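Local coordinates for Aureochrome1-like protein (Ochromonas danica, PDB 6I20) that binds flavin mononucleotide in a PAS-fold domain and, as in aureochromes, probably senses blue light, at residues 43-46 and 47-50; 31-34 and 35-39. One frame throughout, in Å; residues are numbered along the deposited sequence.

Residues 31-39 (contact 2) come first along the chain, carrying edge strand 30-33 of the five-stranded antiparallel sheet into helix 35-41; residues 43-50 (contact 1) follow and form the short helix 45-48. The centres of the two contacts lie about 8 Å apart within one PAS domain, on the same side of the chain's centre. They also touch directly: Leu49 CD2 packs 3.6 Å from Val31 C, and Tyr43 O lies 3.4 Å from Leu38 CB. The two successive helices meet where Leu45 N lies 3.8 Å from Leu38 CD2. Contact 2 approaches the flavin through Phe37, whose side chain is about 5 Å from it, whereas contact 1 is mostly a surface feature.

Contact 1 (43-46 and 47-50); sequences YALS and EVLG
At the start of the short, weakly bonded helix at about 45-48, Glu47 reaches back to the amide of Ala44. OE1 of Glu47 accepts from Ala44 N at 3.0 Å, with a nearly straight N-H...O angle of 166°, and does so through its anti lone pair, on the side away from the other oxygen. In the same turn Glu47 N donates to Ala44 O at 2.9 Å from above the carbonyl plane. The side-chain bond matches the carboxylate half of a capping box; the methyl of Ala44 offers no acceptor for the reciprocal bond. With CG set beside its own backbone N (chi1 -65°) and the chain extended beyond it, the carboxylate returns across the turn, where Lys88 also engages OE1 in a salt bridge. OE1 is thus shared between Ala44 N and Lys88 NZ, which fixes the carboxylate at the turn.

Within the PAS fold this turn lies against strand 30-33 and helix 35-41, with buried Val48 packed on Ala33, Phe37 and Leu38. Val48 also presents CG1 to Tyr43 CB at 3.4 Å, so the valine meets the root of the tyrosine side chain; the ring itself packs edge-to-face with Phe55. Leu45 O takes two bonds, from Leu49 N at 3.1 Å, almost in line with the C=O bond (172°), and from Val48 N at 3.0 Å, from above the carbonyl plane. Leu45 CD1 touches Leu49 CG at 3.8 Å, and Leu49 also packs on Ile30.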
ATOM      1  N   TYR A  43      -5.422  -4.082  12.142  1.00 17.68           N
ATOM      2  CA  TYR A  43      -4.456  -5.124  12.437  1.00 16.65           C
ATOM      3  C   TYR A  43      -3.397  -4.628  13.393  1.00 17.29           C
ATOM      4  O   TYR A  43      -3.044  -3.437  13.346  1.00 18.97           O
ATOM      5  CB  TYR A  43      -3.787  -5.645  11.152  1.00 17.03           C
ATOM      6  CG  TYR A  43      -4.717  -6.454  10.276  1.00 16.45           C
ATOM      7  CD1 TYR A  43      -4.847  -7.819  10.456  1.00 17.87           C
ATOM      8  CD2 TYR A  43      -5.505  -5.860   9.295  1.00 17.47           C
ATOM      9  CE1 TYR A  43      -5.717  -8.558   9.674  1.00 18.59           C
ATOM     10  CE2 TYR A  43      -6.363  -6.600   8.510  1.00 18.29           C
ATOM     11  CZ  TYR A  43      -6.481  -7.951   8.717  1.00 18.10           C
ATOM     12  OH  TYR A  43      -7.341  -8.693   7.959  1.00 20.06           O
ATOM     13  N   ALA A  44      -2.891  -5.494  14.256  1.00 16.81           N
ATOM     14  CA  ALA A  44      -1.723  -5.227  15.068  1.00 16.94           C
ATOM     15  C   ALA A  44      -0.479  -5.325  14.205  1.00 15.87           C
ATOM     16  O   ALA A  44      -0.411  -6.047  13.204  1.00 15.37           O
ATOM     17  CB  ALA A  44      -1.636  -6.189  16.239  1.00 18.40           C
ATOM     18  N   LEU A  45       0.570  -4.614  14.610  1.00 15.55           N
ATOM     19  CA  LEU A  45       1.831  -4.655  13.855  1.00 15.65           C
ATOM     20  C   LEU A  45       2.349  -6.102  13.678  1.00 15.77           C
ATOM     21  O   LEU A  45       2.816  -6.484  12.597  1.00 15.60           O
ATOM     22  CB  LEU A  45       2.918  -3.814  14.559  1.00 15.95           C
ATOM     23  CG  LEU A  45       4.231  -3.671  13.798  1.00 16.25           C
ATOM     24  CD1 LEU A  45       4.057  -3.016  12.423  1.00 16.79           C
ATOM     25  CD2 LEU A  45       5.197  -2.852  14.646  1.00 16.53           C
ATOM     26  N   SER A  46       2.208  -6.897  14.733  1.00 15.81           N
ATOM     27  CA  SER A  46       2.642  -8.293  14.732  1.00 16.56           C
ATOM     28  C   SER A  46       1.828  -9.172  13.788  1.00 15.96           C
ATOM     29  O   SER A  46       2.255 -10.310  13.540  1.00 17.62           O
ATOM     30  CB  SER A  46       2.537  -8.824  16.162  1.00 17.59           C
ATOM     31  OG  SER A  46       1.224  -8.607  16.636  1.00 18.69           O
ATOM     32  N   GLU A  47       0.706  -8.692  13.271  1.00 15.59           N
ATOM     33  CA  GLU A  47      -0.112  -9.411  12.311  1.00 15.76           C
ATOM     34  C   GLU A  47       0.166  -8.999  10.879  1.00 16.02           C
ATOM     35  O   GLU A  47      -0.365  -9.598   9.952  1.00 17.54           O
ATOM     36  CB  GLU A  47      -1.607  -9.182  12.612  1.00 16.56           C
ATOM     37  CG  GLU A  47      -2.027  -9.760  13.929  1.00 17.89           C
ATOM     38  CD  GLU A  47      -3.453  -9.475  14.276  1.00 19.33           C
ATOM     39  OE1 GLU A  47      -3.878  -8.302  14.279  1.00 19.05           O
ATOM     40  OE2 GLU A  47      -4.192 -10.446  14.544  1.00 21.24           O
ATOM     41  N   VAL A  48       0.937  -7.922  10.681  1.00 14.88           N
ATOM     42  CA  VAL A  48       1.175  -7.396   9.327  1.00 15.00           C
ATOM     43  C   VAL A  48       2.607  -7.583   8.840  1.00 14.04           C
ATOM     44  O   VAL A  48       2.843  -7.866   7.668  1.00 14.56           O
ATOM     45  CB  VAL A  48       0.674  -5.987   9.157  1.00 17.52           C
ATOM     46  CG1 VAL A  48      -0.748  -5.768   9.597  1.00 18.38           C
ATOM     47  CG2 VAL A  48       1.558  -4.999   9.756  1.00 19.31           C
ATOM     48  N   LEU A  49       3.597  -7.403   9.723  1.00 14.72           N
ATOM     49  CA  LEU A  49       4.969  -7.601   9.293  1.00 14.76           C
ATOM     50  C   LEU A  49       5.154  -9.032   8.805  1.00 14.69           C
ATOM     51  O   LEU A  49       4.617  -9.977   9.408  1.00 16.02           O
ATOM     52  CB  LEU A  49       5.955  -7.309  10.391  1.00 15.64           C
ATOM     53  CG  LEU A  49       5.985  -5.873  10.917  1.00 16.73           C
ATOM     54  CD1 LEU A  49       6.938  -5.816  12.085  1.00 18.35           C
ATOM     55  CD2 LEU A  49       6.323  -4.852   9.849  1.00 18.13           C
ATOM     56  N   GLY A  50       5.881  -9.194   7.700  1.00 15.18           N
ATOM     57  CA  GLY A  50       6.117 -10.532   7.122  1.00 16.23           C
ATOM     58  C   GLY A  50       5.022 -11.042   6.215  1.00 15.35           C
ATOM     59  O   GLY A  50       5.122 -12.173   5.716  1.00 17.92           O
TER

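Contact 2 (31-34 and 35-39). With EDO (1,2-ethanediol), chain G.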
ATOM      1  N   VAL A  31       7.796  -4.941   5.613  1.00 12.75           N
ATOM      2  CA  VAL A  31       8.905  -4.880   6.570  1.00 13.26           C
ATOM      3  C   VAL A  31       8.770  -3.662   7.524  1.00 12.91           C
ATOM      4  O   VAL A  31       9.534  -3.590   8.501  1.00 14.06           O
ATOM      5  CB  VAL A  31      10.312  -4.900   5.928  1.00 14.62           C
ATOM      6  CG1 VAL A  31      10.583  -6.244   5.267  1.00 16.20           C
ATOM      7  CG2 VAL A  31      10.480  -3.734   4.963  1.00 15.38           C
ATOM      8  N   TYR A  32       7.817  -2.763   7.283  1.00 13.24           N
ATOM      9  CA  TYR A  32       7.572  -1.643   8.174  1.00 13.31           C
ATOM     10  C   TYR A  32       6.118  -1.227   7.928  1.00 12.55           C
ATOM     11  O   TYR A  32       5.688  -1.124   6.757  1.00 13.09           O
ATOM     12  CB  TYR A  32       8.506  -0.441   7.851  1.00 14.47           C
ATOM     13  CG  TYR A  32       8.361   0.661   8.855  1.00 16.41           C
ATOM     14  CD1 TYR A  32       7.385   1.643   8.697  1.00 16.53           C
ATOM     15  CD2 TYR A  32       9.179   0.695   9.997  1.00 16.82           C
ATOM     16  CE1 TYR A  32       7.197   2.641   9.675  1.00 19.15           C
ATOM     17  CE2 TYR A  32       9.024   1.675  10.956  1.00 20.68           C
ATOM     18  CZ  TYR A  32       8.024   2.627  10.795  1.00 21.19           C
ATOM     19  OH  TYR A  32       7.885   3.605  11.779  1.00 28.49           O
ATOM     20  N   ALA A  33       5.371  -0.950   8.993  1.00 12.89           N
ATOM     21  CA  ALA A  33       3.992  -0.442   8.856  1.00 13.31           C
ATOM     22  C   ALA A  33       3.789   0.671   9.832  1.00 14.30           C
ATOM     23  O   ALA A  33       4.167   0.561  10.999  1.00 15.29           O
ATOM     24  CB  ALA A  33       2.966  -1.543   9.116  1.00 14.09           C
ATOM     25  N   SER A  34       3.212   1.771   9.356  1.00 13.37           N
ATOM     26  CA  SER A  34       2.973   2.900  10.247  1.00 13.76           C
ATOM     27  C   SER A  34       1.807   2.712  11.180  1.00 14.14           C
ATOM     28  O   SER A  34       0.881   1.932  10.897  1.00 14.27           O
ATOM     29  CB  SER A  34       2.736   4.192   9.468  1.00 13.98           C
ATOM     30  OG  SER A  34       1.458   4.211   8.870  1.00 14.19           O
ATOM     31  N   GLN A  35       1.779   3.454  12.270  1.00 15.21           N
ATOM     32  CA  GLN A  35       0.646   3.449  13.166  1.00 16.40           C
ATOM     33  C   GLN A  35      -0.660   3.741  12.468  1.00 16.54           C
ATOM     34  O   GLN A  35      -1.667   3.129  12.765  1.00 16.92           O
ATOM     35  CB  GLN A  35       0.861   4.422  14.354  1.00 18.98           C
ATOM     36  CG  GLN A  35      -0.313   4.417  15.333  1.00 21.74           C
ATOM     37  CD  GLN A  35      -0.505   3.077  15.995  1.00 23.57           C
ATOM     38  OE1 GLN A  35       0.417   2.614  16.684  1.00 27.89           O
ATOM     39  NE2 GLN A  35      -1.667   2.413  15.763  1.00 25.30           N
ATOM     40  N   GLY A  36      -0.636   4.674  11.531  1.00 16.38           N
ATOM     41  CA  GLY A  36      -1.838   5.039  10.798  1.00 16.20           C
ATOM     42  C   GLY A  36      -2.392   3.862  10.018  1.00 15.92           C
ATOM     43  O   GLY A  36      -3.608   3.688   9.947  1.00 17.40           O
ATOM     44  N   PHE A  37      -1.511   3.099   9.385  1.00 15.20           N
ATOM     45  CA  PHE A  37      -1.933   1.885   8.665  1.00 15.37           C
ATOM     46  C   PHE A  37      -2.602   0.896   9.612  1.00 15.44           C
ATOM     47  O   PHE A  37      -3.649   0.301   9.300  1.00 16.12           O
ATOM     48  CB  PHE A  37      -0.755   1.225   7.984  1.00 15.56           C
ATOM     49  CG  PHE A  37      -1.081  -0.049   7.256  1.00 14.99           C
ATOM     50  CD1 PHE A  37      -1.524  -0.019   5.941  1.00 14.80           C
ATOM     51  CD2 PHE A  37      -0.912  -1.270   7.868  1.00 15.77           C
ATOM     52  CE1 PHE A  37      -1.819  -1.184   5.258  1.00 14.85           C
ATOM     53  CE2 PHE A  37      -1.209  -2.437   7.172  1.00 15.22           C
ATOM     54  CZ  PHE A  37      -1.644  -2.403   5.879  1.00 15.31           C
ATOM     55  N   LEU A  38      -2.028   0.719  10.781  1.00 15.53           N
ATOM     56  CA  LEU A  38      -2.587  -0.204  11.778  1.00 16.29           C
ATOM     57  C   LEU A  38      -3.962   0.258  12.205  1.00 16.89           C
ATOM     58  O   LEU A  38      -4.883  -0.549  12.347  1.00 17.94           O
ATOM     59  CB  LEU A  38      -1.651  -0.363  12.967  1.00 16.50           C
ATOM     60  CG  LEU A  38      -0.225  -0.782  12.662  1.00 17.39           C
ATOM     61  CD1 LEU A  38       0.595  -0.790  13.936  1.00 18.27           C
ATOM     62  CD2 LEU A  38      -0.139  -2.103  11.914  1.00 16.41           C
ATOM     63  N   THR A  39      -4.121   1.551  12.474  1.00 17.48           N
ATOM     64  CA  THR A  39      -5.403   2.074  12.904  1.00 18.79           C
ATOM     65  C   THR A  39      -6.456   1.976  11.806  1.00 18.15           C
ATOM     66  O   THR A  39      -7.597   1.569  12.083  1.00 20.32           O
ATOM     67  CB  THR A  39      -5.263   3.499  13.388  1.00 21.11           C
ATOM     68  OG1 THR A  39      -4.333   3.472  14.477  1.00 23.38           O
ATOM     69  CG2 THR A  39      -6.602   4.063  13.857  1.00 22.76           C
TER
HETATM   70  C1  EDO G 403      -3.906   5.825  16.151  1.00 37.17           C
HETATM   71  O1  EDO G 403      -3.662   6.661  17.291  1.00 52.55           O
HETATM   72  C2  EDO G 403      -4.228   6.689  14.939  1.00 38.70           C
HETATM   73  O2  EDO G 403      -3.306   6.468  13.864  1.00 37.50           O
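Ser34 links strand 30-33 to helix 35-41 by capping the helix with its hydroxyl. OG accepts from Phe37 N at 3.2 Å, the N-H...O angle being 163°, and a chi1 of 74°, which sets the hydroxyl between the backbone N and the carbonyl carbon, turns it over the first helical turn. The same buried oxygen is hydrogen-bonded to Gln16 O and Phe18 N, which tie the cap to the adjoining strand 18-21 and the residues before it. Ser34 O meanwhile receives Leu38 N at 3.2 Å in the carbonyl plane, so that both the side chain and the carbonyl of Ser34 are used by the helix.

Ala33, the last strand residue, directs its methyl toward the helix. CB comes 4.1 Å from Phe37 CD2 and 4.2 Å from Leu38 CD2, meeting the aromatic ring obliquely. Phe37 holds CG anti to its backbone N (chi1 178°), which carries the ring away from the cap, past Ala33 and onto Val19, Cys53, Leu56 and Gln116.

On the exposed side, Gln35 bends at chi2 and gives NE2 to Thr39 OG1 at 3.1 Å, close to the amide plane. This is a serine N-cap at the strand-to-helix junction of the PAS fold, with the side chain of Phe37 in the following helix coming to about 5 Å from the flavin.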